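Local coordinates for protein NAD(FAD)-dependent dehydrogenase, NirB-family (N-terminal domain) (Clostridium acetobutylicum, PDB 3KLJ) that catalyses the NADH-dependent reduction of rubredoxin through a bound FAD, rubredoxin in turn supplying electrons to the dioxygen-scavenging proteins of this obligate anaerobe, at residues Ser40-Leu44 against Val79-Glu83; Leu51-Ile55 against Leu130-Ala136; Ile110-Ser114 against Gly264-Glu268. All coordinates share one frame; numbering follows the deposited sequence. Where two conformers were deposited one is given.

Contact 1. Residues Ser40-Leu44 against Val79-Glu83. With FAD (flavin-adenine dinucleotide), chain B.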
# COMPACT_ATOMS: atom_id res chain seq x y z
N SER A 40 6.54 11.01 12.83
CA SER A 40 5.76 10.64 14.00
C SER A 40 6.32 9.40 14.72
O SER A 40 6.14 9.26 15.93
CB SER A 40 4.30 10.42 13.62
OG SER A 40 4.17 9.30 12.75
N GLU A 41 6.98 8.52 13.97
CA GLU A 41 7.59 7.31 14.52
C GLU A 41 8.97 7.60 15.12
O GLU A 41 9.57 8.64 14.84
CB GLU A 41 7.72 6.21 13.45
CG GLU A 41 6.44 5.92 12.66
CD GLU A 41 6.55 4.67 11.78
OE1 GLU A 41 7.10 3.65 12.24
OE2 GLU A 41 6.07 4.70 10.63
N LYS A 42 9.48 6.68 15.94
CA LYS A 42 10.79 6.86 16.57
C LYS A 42 11.93 6.26 15.74
O LYS A 42 13.07 6.18 16.21
CB LYS A 42 10.79 6.34 18.02
CG LYS A 42 10.26 4.93 18.21
CD LYS A 42 10.19 4.57 19.70
CE LYS A 42 9.26 3.38 19.95
NZ LYS A 42 7.83 3.77 19.82
N TYR A 43 11.61 5.86 14.51
CA TYR A 43 12.56 5.22 13.60
C TYR A 43 12.76 6.04 12.34
O TYR A 43 11.84 6.74 11.89
CB TYR A 43 12.10 3.79 13.24
CG TYR A 43 11.63 3.00 14.45
CD1 TYR A 43 12.54 2.55 15.41
CD2 TYR A 43 10.27 2.73 14.65
CE1 TYR A 43 12.11 1.84 16.53
CE2 TYR A 43 9.84 2.02 15.76
CZ TYR A 43 10.76 1.58 16.70
OH TYR A 43 10.35 0.88 17.81
N LEU A 44 13.96 5.97 11.78
CA LEU A 44 14.25 6.53 10.45
C LEU A 44 13.40 5.84 9.37
O LEU A 44 12.82 4.78 9.63
CB LEU A 44 15.74 6.37 10.16
CG LEU A 44 16.73 7.50 10.53
CD1 LEU A 44 16.12 8.70 11.28
CD2 LEU A 44 17.97 6.97 11.24
N VAL A 79 16.48 15.19 10.91
CA VAL A 79 15.29 14.39 11.16
C VAL A 79 14.82 14.61 12.59
O VAL A 79 15.58 14.39 13.54
CB VAL A 79 15.53 12.88 10.91
CG1 VAL A 79 14.24 12.09 11.10
CG2 VAL A 79 16.10 12.65 9.51
N ILE A 80 13.59 15.09 12.74
CA ILE A 80 12.97 15.21 14.05
C ILE A 80 12.03 14.02 14.23
O ILE A 80 10.97 13.95 13.60
CB ILE A 80 12.19 16.53 14.23
CG1 ILE A 80 12.92 17.69 13.53
CG2 ILE A 80 12.00 16.84 15.72
CD1 ILE A 80 12.08 18.95 13.39
N THR A 81 12.43 13.07 15.08
CA THR A 81 11.65 11.85 15.31
C THR A 81 10.65 12.04 16.44
O THR A 81 10.78 12.97 17.25
CB THR A 81 12.54 10.63 15.62
OG1 THR A 81 13.48 10.98 16.64
CG2 THR A 81 13.28 10.15 14.37
N SER A 82 9.65 11.15 16.48
CA SER A 82 8.57 11.16 17.47
C SER A 82 7.85 12.51 17.53
O SER A 82 7.39 12.94 18.60
CB SER A 82 9.08 10.72 18.85
OG SER A 82 9.54 9.38 18.82
N GLU A 83 7.77 13.18 16.39
CA GLU A 83 7.08 14.46 16.29
C GLU A 83 6.00 14.42 15.20
O GLU A 83 6.21 13.87 14.12
CB GLU A 83 8.08 15.60 16.06
CG GLU A 83 7.61 16.95 16.59
CD GLU A 83 7.38 16.96 18.09
OE1 GLU A 83 6.20 17.09 18.51
OE2 GLU A 83 8.36 16.84 18.86
PA FAD B . 4.42 5.81 4.80
O1A FAD B . 3.14 5.51 5.54
O2A FAD B . 5.26 4.58 4.55
O5B FAD B . 5.26 6.90 5.61
C5B FAD B . 4.65 8.08 6.09
C4B FAD B . 5.29 8.47 7.43
O4B FAD B . 4.77 9.72 7.86
C3B FAD B . 4.96 7.45 8.52
O3B FAD B . 6.16 7.05 9.16
C2B FAD B . 4.04 8.19 9.47
O2B FAD B . 4.26 7.83 10.82
C1B FAD B . 4.41 9.64 9.23
N9A FAD B . 3.33 10.59 9.56
C8A FAD B . 1.98 10.41 9.40
N7A FAD B . 1.35 11.53 9.82
C5A FAD B . 2.26 12.43 10.23
C6A FAD B . 2.15 13.72 10.75
N6A FAD B . 0.97 14.17 11.18
N1A FAD B . 3.30 14.40 11.10
C2A FAD B . 4.55 13.82 10.93
N3A FAD B . 4.65 12.54 10.42
C4A FAD B . 3.52 11.85 10.07
N1 FAD B . 3.46 -1.60 -1.31
C2 FAD B . 3.82 -2.25 -2.47
O2 FAD B . 3.95 -1.60 -3.50
N3 FAD B . 4.05 -3.61 -2.49
C4 FAD B . 3.92 -4.34 -1.33
O4 FAD B . 4.12 -5.55 -1.38
C4X FAD B . 3.54 -3.70 -0.14
N5 FAD B . 3.41 -4.41 1.04
C5X FAD B . 3.05 -3.77 2.21
C6 FAD B . 2.91 -4.50 3.40
C7 FAD B . 2.55 -3.83 4.59
C7M FAD B . 2.40 -4.60 5.86
C8 FAD B . 2.33 -2.45 4.58
C8M FAD B . 1.94 -1.71 5.83
C9 FAD B . 2.46 -1.74 3.39
C9A FAD B . 2.83 -2.39 2.21
N10 FAD B . 2.97 -1.67 1.02
C10 FAD B . 3.32 -2.32 -0.14
C1' FAD B . 2.71 -0.20 1.01
C2' FAD B . 3.97 0.62 1.09
O2' FAD B . 4.57 0.39 2.35
C3' FAD B . 3.57 2.08 0.95
O3' FAD B . 3.08 2.31 -0.35
C4' FAD B . 4.72 3.04 1.20
O4' FAD B . 5.28 2.82 2.49
C5' FAD B . 4.17 4.46 1.15
O5' FAD B . 5.20 5.32 1.58
P FAD B . 4.84 6.77 2.12
O1P FAD B . 6.13 7.50 2.45
O2P FAD B . 3.94 7.51 1.15
O3P FAD B . 3.95 6.53 3.44

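Contact 2. Residues Leu51-Ile55 against Leu130-Ala136. With FAD (flavin-adenine dinucleotide), chain B.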
# COMPACT_ATOMS: atom_id res chain seq x y z
N LEU A 51 7.79 -5.47 6.57
CA LEU A 51 7.32 -5.69 7.95
C LEU A 51 6.96 -7.16 8.21
O LEU A 51 7.15 -7.66 9.32
CB LEU A 51 6.16 -4.74 8.29
CG LEU A 51 6.55 -3.29 8.62
CD1 LEU A 51 5.32 -2.41 8.79
CD2 LEU A 51 7.45 -3.20 9.86
N ASN A 52 6.48 -7.85 7.18
CA ASN A 52 6.18 -9.27 7.30
C ASN A 52 7.42 -10.10 7.66
O ASN A 52 7.30 -11.15 8.29
CB ASN A 52 5.50 -9.80 6.03
CG ASN A 52 4.02 -9.45 5.98
OD1 ASN A 52 3.31 -9.60 6.98
ND2 ASN A 52 3.55 -8.99 4.83
N GLU A 53 8.60 -9.61 7.28
CA GLU A 53 9.87 -10.29 7.58
C GLU A 53 10.32 -10.11 9.03
O GLU A 53 11.06 -10.94 9.57
CB GLU A 53 10.97 -9.84 6.63
CG GLU A 53 10.68 -10.15 5.18
CD GLU A 53 11.84 -9.82 4.27
OE1 GLU A 53 12.96 -10.31 4.52
OE2 GLU A 53 11.63 -9.07 3.29
N ILE A 54 9.89 -9.01 9.65
CA ILE A 54 10.10 -8.79 11.07
C ILE A 54 9.41 -9.93 11.83
O ILE A 54 9.97 -10.51 12.76
CB ILE A 54 9.52 -7.40 11.53
CG1 ILE A 54 10.11 -6.24 10.71
CG2 ILE A 54 9.69 -7.19 13.03
CD1 ILE A 54 11.63 -6.16 10.70
N ILE A 55 8.20 -10.27 11.38
CA ILE A 55 7.45 -11.39 11.93
C ILE A 55 8.05 -12.74 11.46
O ILE A 55 8.46 -13.54 12.29
CB ILE A 55 5.93 -11.27 11.59
CG1 ILE A 55 5.32 -10.06 12.32
CG2 ILE A 55 5.18 -12.54 11.96
CD1 ILE A 55 4.11 -9.46 11.64
N LEU A 130 -1.48 -4.21 11.13
CA LEU A 130 -0.09 -4.11 10.76
C LEU A 130 0.08 -2.92 9.82
O LEU A 130 -0.29 -2.99 8.64
CB LEU A 130 0.37 -5.41 10.10
CG LEU A 130 1.81 -5.48 9.59
CD1 LEU A 130 2.79 -5.22 10.73
CD2 LEU A 130 2.08 -6.83 8.92
N TYR A 131 0.61 -1.84 10.36
CA TYR A 131 1.03 -0.71 9.55
C TYR A 131 2.49 -0.36 9.83
O TYR A 131 3.28 -0.20 8.90
CB TYR A 131 0.14 0.53 9.74
CG TYR A 131 0.36 1.52 8.62
CD1 TYR A 131 -0.29 1.34 7.40
CD2 TYR A 131 1.27 2.57 8.75
CE1 TYR A 131 -0.06 2.20 6.33
CE2 TYR A 131 1.50 3.44 7.69
CZ TYR A 131 0.83 3.24 6.48
OH TYR A 131 1.03 4.09 5.41
N SER A 132 2.83 -0.28 11.12
CA SER A 132 4.12 0.24 11.57
C SER A 132 5.03 -0.84 12.14
O SER A 132 4.59 -1.96 12.42
CB SER A 132 3.90 1.28 12.65
OG SER A 132 3.40 0.66 13.82
N TYR A 133 6.31 -0.51 12.31
CA TYR A 133 7.25 -1.44 12.95
C TYR A 133 6.79 -1.82 14.36
O TYR A 133 6.88 -2.98 14.75
CB TYR A 133 8.66 -0.87 12.97
CG TYR A 133 9.66 -1.77 13.67
CD1 TYR A 133 10.14 -2.93 13.06
CD2 TYR A 133 10.12 -1.47 14.96
CE1 TYR A 133 11.06 -3.77 13.70
CE2 TYR A 133 11.04 -2.30 15.62
CZ TYR A 133 11.50 -3.45 14.98
OH TYR A 133 12.41 -4.27 15.61
N ASP A 134 6.29 -0.84 15.12
CA ASP A 134 5.75 -1.10 16.46
C ASP A 134 4.54 -2.04 16.42
O ASP A 134 4.37 -2.87 17.31
CB ASP A 134 5.43 0.20 17.20
CG ASP A 134 6.68 0.90 17.74
OD1 ASP A 134 7.76 0.28 17.80
OD2 ASP A 134 6.58 2.09 18.11
N ASP A 135 3.71 -1.90 15.38
CA ASP A 135 2.58 -2.79 15.13
C ASP A 135 3.05 -4.24 15.01
O ASP A 135 2.54 -5.13 15.69
CB ASP A 135 1.84 -2.41 13.84
CG ASP A 135 0.91 -1.21 14.02
OD1 ASP A 135 0.59 -0.57 12.99
OD2 ASP A 135 0.49 -0.91 15.15
N ALA A 136 4.04 -4.46 14.14
CA ALA A 136 4.64 -5.78 13.93
C ALA A 136 5.05 -6.40 15.26
O ALA A 136 4.70 -7.55 15.53
CB ALA A 136 5.82 -5.71 12.98
PA FAD B . 4.42 5.81 4.80
O1A FAD B . 3.14 5.51 5.54
O2A FAD B . 5.26 4.58 4.55
O5B FAD B . 5.26 6.90 5.61
C5B FAD B . 4.65 8.08 6.09
C4B FAD B . 5.29 8.47 7.43
O4B FAD B . 4.77 9.72 7.86
C3B FAD B . 4.96 7.45 8.52
O3B FAD B . 6.16 7.05 9.16
C2B FAD B . 4.04 8.19 9.47
O2B FAD B . 4.26 7.83 10.82
C1B FAD B . 4.41 9.64 9.23
N9A FAD B . 3.33 10.59 9.56
C8A FAD B . 1.98 10.41 9.40
N7A FAD B . 1.35 11.53 9.82
C5A FAD B . 2.26 12.43 10.23
C6A FAD B . 2.15 13.72 10.75
N6A FAD B . 0.97 14.17 11.18
N1A FAD B . 3.30 14.40 11.10
C2A FAD B . 4.55 13.82 10.93
N3A FAD B . 4.65 12.54 10.42
C4A FAD B . 3.52 11.85 10.07
N1 FAD B . 3.46 -1.60 -1.31
C2 FAD B . 3.82 -2.25 -2.47
O2 FAD B . 3.95 -1.60 -3.50
N3 FAD B . 4.05 -3.61 -2.49
C4 FAD B . 3.92 -4.34 -1.33
O4 FAD B . 4.12 -5.55 -1.38
C4X FAD B . 3.54 -3.70 -0.14
N5 FAD B . 3.41 -4.41 1.04
C5X FAD B . 3.05 -3.77 2.21
C6 FAD B . 2.91 -4.50 3.40
C7 FAD B . 2.55 -3.83 4.59
C7M FAD B . 2.40 -4.60 5.86
C8 FAD B . 2.33 -2.45 4.58
C8M FAD B . 1.94 -1.71 5.83
C9 FAD B . 2.46 -1.74 3.39
C9A FAD B . 2.83 -2.39 2.21
N10 FAD B . 2.97 -1.67 1.02
C10 FAD B . 3.32 -2.32 -0.14
C1' FAD B . 2.71 -0.20 1.01
C2' FAD B . 3.97 0.62 1.09
O2' FAD B . 4.57 0.39 2.35
C3' FAD B . 3.57 2.08 0.95
O3' FAD B . 3.08 2.31 -0.35
C4' FAD B . 4.72 3.04 1.20
O4' FAD B . 5.28 2.82 2.49
C5' FAD B . 4.17 4.46 1.15
O5' FAD B . 5.20 5.32 1.58
P FAD B . 4.84 6.77 2.12
O1P FAD B . 6.13 7.50 2.45
O2P FAD B . 3.94 7.51 1.15
O3P FAD B . 3.95 6.53 3.44

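Contact 3. Residues Ile110-Ser114 against Gly264-Glu268. With FAD (flavin-adenine dinucleotide), chain B.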
# COMPACT_ATOMS: atom_id res chain seq x y z
N ILE A 110 4.37 17.29 1.74
CA ILE A 110 3.54 16.40 2.58
C ILE A 110 3.66 14.94 2.12
O ILE A 110 3.23 14.58 1.01
CB ILE A 110 2.05 16.85 2.58
CG1 ILE A 110 1.91 18.29 3.05
CG2 ILE A 110 1.21 15.91 3.45
CD1 ILE A 110 0.52 18.91 2.80
N ALA A 111 4.22 14.12 2.99
CA ALA A 111 4.50 12.72 2.69
C ALA A 111 4.06 11.84 3.88
O ALA A 111 4.81 11.00 4.37
CB ALA A 111 5.99 12.55 2.38
N SER A 112 2.83 12.07 4.34
CA SER A 112 2.35 11.51 5.61
C SER A 112 1.71 10.12 5.45
O SER A 112 1.15 9.59 6.40
CB SER A 112 1.35 12.47 6.25
OG SER A 112 0.32 12.78 5.31
N GLY A 113 1.80 9.54 4.25
CA GLY A 113 1.37 8.16 4.04
C GLY A 113 -0.08 7.82 4.37
O GLY A 113 -0.99 8.61 4.12
N SER A 114 -0.28 6.63 4.93
CA SER A 114 -1.62 6.10 5.15
C SER A 114 -1.90 5.75 6.61
O SER A 114 -0.99 5.69 7.43
CB SER A 114 -1.86 4.85 4.29
OG SER A 114 -1.75 5.16 2.91
N GLY A 264 3.33 10.16 -2.66
CA GLY A 264 3.24 8.82 -2.08
C GLY A 264 1.81 8.49 -1.70
O GLY A 264 0.86 8.95 -2.35
N ASP A 265 1.67 7.71 -0.64
CA ASP A 265 0.37 7.17 -0.19
C ASP A 265 -0.69 8.22 0.12
O ASP A 265 -1.89 7.93 0.01
CB ASP A 265 0.57 6.27 1.04
CG ASP A 265 0.75 4.81 0.70
OD1 ASP A 265 0.32 3.96 1.51
OD2 ASP A 265 1.32 4.51 -0.37
N VAL A 266 -0.26 9.42 0.53
CA VAL A 266 -1.19 10.48 0.91
C VAL A 266 -1.77 11.24 -0.32
O VAL A 266 -2.75 11.97 -0.18
CB VAL A 266 -0.53 11.51 1.87
CG1 VAL A 266 0.46 12.42 1.12
CG2 VAL A 266 -1.61 12.36 2.59
N ALA A 267 -1.15 11.05 -1.48
CA ALA A 267 -1.40 11.88 -2.65
C ALA A 267 -2.24 11.19 -3.71
O ALA A 267 -2.09 10.00 -3.97
CB ALA A 267 -0.08 12.35 -3.24
N GLU A 268 -3.12 11.97 -4.34
CA GLU A 268 -4.03 11.48 -5.35
C GLU A 268 -3.77 12.23 -6.67
O GLU A 268 -3.90 13.46 -6.74
CB GLU A 268 -5.47 11.66 -4.87
CG GLU A 268 -6.56 11.30 -5.88
CD GLU A 268 -7.97 11.32 -5.27
OE1 GLU A 268 -8.96 11.36 -6.04
OE2 GLU A 268 -8.09 11.27 -4.02
PA FAD B . 4.42 5.81 4.80
O1A FAD B . 3.14 5.51 5.54
O2A FAD B . 5.26 4.58 4.55
O5B FAD B . 5.26 6.90 5.61
C5B FAD B . 4.65 8.08 6.09
C4B FAD B . 5.29 8.47 7.43
O4B FAD B . 4.77 9.72 7.86
C3B FAD B . 4.96 7.45 8.52
O3B FAD B . 6.16 7.05 9.16
C2B FAD B . 4.04 8.19 9.47
O2B FAD B . 4.26 7.83 10.82
C1B FAD B . 4.41 9.64 9.23
N9A FAD B . 3.33 10.59 9.56
C8A FAD B . 1.98 10.41 9.40
N7A FAD B . 1.35 11.53 9.82
C5A FAD B . 2.26 12.43 10.23
C6A FAD B . 2.15 13.72 10.75
N6A FAD B . 0.97 14.17 11.18
N1A FAD B . 3.30 14.40 11.10
C2A FAD B . 4.55 13.82 10.93
N3A FAD B . 4.65 12.54 10.42
C4A FAD B . 3.52 11.85 10.07
N1 FAD B . 3.46 -1.60 -1.31
C2 FAD B . 3.82 -2.25 -2.47
O2 FAD B . 3.95 -1.60 -3.50
N3 FAD B . 4.05 -3.61 -2.49
C4 FAD B . 3.92 -4.34 -1.33
O4 FAD B . 4.12 -5.55 -1.38
C4X FAD B . 3.54 -3.70 -0.14
N5 FAD B . 3.41 -4.41 1.04
C5X FAD B . 3.05 -3.77 2.21
C6 FAD B . 2.91 -4.50 3.40
C7 FAD B . 2.55 -3.83 4.59
C7M FAD B . 2.40 -4.60 5.86
C8 FAD B . 2.33 -2.45 4.58
C8M FAD B . 1.94 -1.71 5.83
C9 FAD B . 2.46 -1.74 3.39
C9A FAD B . 2.83 -2.39 2.21
N10 FAD B . 2.97 -1.67 1.02
C10 FAD B . 3.32 -2.32 -0.14
C1' FAD B . 2.71 -0.20 1.01
C2' FAD B . 3.97 0.62 1.09
O2' FAD B . 4.57 0.39 2.35
C3' FAD B . 3.57 2.08 0.95
O3' FAD B . 3.08 2.31 -0.35
C4' FAD B . 4.72 3.04 1.20
O4' FAD B . 5.28 2.82 2.49
C5' FAD B . 4.17 4.46 1.15
O5' FAD B . 5.20 5.32 1.58
P FAD B . 4.84 6.77 2.12
O1P FAD B . 6.13 7.50 2.45
O2P FAD B . 3.94 7.51 1.15
O3P FAD B . 3.95 6.53 3.44
O HOH W 1 2.79 9.82 1.65
O HOH W 2 -3.45 5.52 0.94

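Contact 1. Residues Ser40-Leu44 against Val79-Glu83
Glu41 and Ser82 join the two loops by one backbone bond, Ser82 N to Glu41 O at 3.0 Å with an N-H...O angle of 164°; the donor stands 53° out of the carbonyl plane. Beside it Ser82 CA meets Ser40 O at 3.4 Å in a CA-H...O contact; Ser40 CA and Ser82 CA, 4.5 Å apart, are the closest CA pair. The Glu41 side chain starts from a CB pointing away from Thr81 and Ser82. Its CG, set beside the backbone N (chi1 -50°), packs 3.4 Å from O2B of the FAD ribose, and CD lies 3.6 Å from O3B. The carboxylate divides its work: OE2 lies 2.8 Å from O3B and salt-bridges Arg48, while OE1 bonds to Tyr46 OH. This is the Rossmann-type dinucleotide site, in which an acidic residue beyond the second strand, here 35-38, binds the ribose hydroxyls of the adenosine half. Ser40 OG probably accepts from the neighbouring O2B, but is modelled so close that the length is doubtful. Farther along, the side chains of Leu44 and Val79 pass at a slant, CD1 to CG1 3.9 Å. Lys42 CB rests 3.4 Å from Ser82 OG, while its NZ reaches Asp134 in a salt bridge.

Contact 2. Residues Leu51-Ile55 against Leu130-Ala136
Leu51 places CG beside its own backbone N (chi1 -78°) and extends beyond it, which brings its two methyl groups to the turn ahead of helix 133-146; Leu130, with CG opposite its backbone N (chi1 178°), comes the other way, and its CD1 meets Leu51 CB at 4.2 Å. The turn is a capping box: Ser132 is the N-cap and its OG accepts from Asp135 N, while Asp135 OD1 takes Ser132 N in return. Tyr131 N bonds to the same OD1, and the two amides arrive from opposite faces of the carboxylate plane, so three N-H groups are held by this pair of side chains. Leu51 CD2 lies over the first turn of the capped helix, 3.6 Å from Tyr133 CA, and its CD1 packs against the carbonyl of Tyr131. One turn further on, Ile54 crosses Tyr133 at about a right angle: CG2 comes within 3.7 Å of CE1, and CD1 sits at the ring edge, in plane. Ile54 CG2 and Ile55 CD1 also pack on Ala136 CB, whose small size fits the close helix approach, with CA atoms of Leu51 and Ala136 6.6 Å apart. The interface is thus apolar; in the conformer given here, one of two, Asn52 OD1 is buried 3.6 Å from Leu130 CD2 without a polar partner, which leaves its true setting doubtful. Leu130 CD2 also reaches the cofactor at the dimethylbenzene end of the flavin, 3.8 Å from C7M. Tyr131 points away from helix 51-56, and its hydroxyl donates a hydrogen bond to the FAD pyrophosphate, OH to O1A at 2.5 Å, with O1A in the plane of the ring at its edge.

Contact 3. Residues Ile110-Ser114 against Gly264-Glu268
Gly113 runs remarkably close to both the facing segment and the cofactor: its CA lies 3.6 Å from Asp265 CB and 3.1 Å from FAD O3P. Its phi is positive (58°), and having no side chain it lets the backbone pass this near the pyrophosphate. Next to it Ser114 OG donates to Asp265 OD1 at 2.8 Å, reaching it on the anti side and 25° out of the carboxylate plane. The other oxygen, OD2, accepts from the ribityl hydroxyl O3' at 2.8 Å. With both oxygens engaged, rotation of the carboxylate is restrained, and Ser114 acts as a second-shell residue that positions a cofactor ligand. The backbone of Asp265 adds a third link, its N donating in a nearly straight bond to phosphate oxygen O2P. A water continues this network: it accepts from Gly113 N at 2.8 Å and from Val266 N, and donates to O2P, so one water joins both segments to the phosphate.

Away from the cofactor, Val266 wedges against the 110-114 turn. Its CG1, between the backbone N and carbonyl carbon (chi1 74°), meets Ile110 O at 3.5 Å, and CG2 touches Ser112 OG, a hydroxyl bonded to Asn232 O. The two turns follow the adjacent parallel strands 107-110 and 260-262. In the second, Gly264 also has a positive phi, and its CA passes 3.6 Å from O2P; a Gly-Asp turn like Gly264-Asp265, set at the pyrophosphate and ribityl chain, is characteristic of the FAD site of the glutathione reductase fold.

The three contacts are spread along the extended FAD, contact 1 at the adenosine ribose, contact 3 at the pyrophosphate and ribityl chain, contact 2 between pyrophosphate and flavin edge. Their centres lie about 17 to 19 Å apart. Contacts 1 and 3 both use loops at strand ends of the parallel sheet 78-80, 35-38, 12-15, 107-110, 260-262, and do not touch. Contact 2, whose segments alternate along the chain with those of both others, meets contact 1 through Tyr43 OH and Asp134 OD1 (2.7 Å, a probable hydrogen bond) and contact 3 through a probable hydrogen bond from Ser114 N to Tyr131 OH (2.9 Å). Because segment 130-136 of the NADH-binding domain reaches FAD while packing on helix 51-56 of the FAD-binding domain, the cofactor lies at their junction.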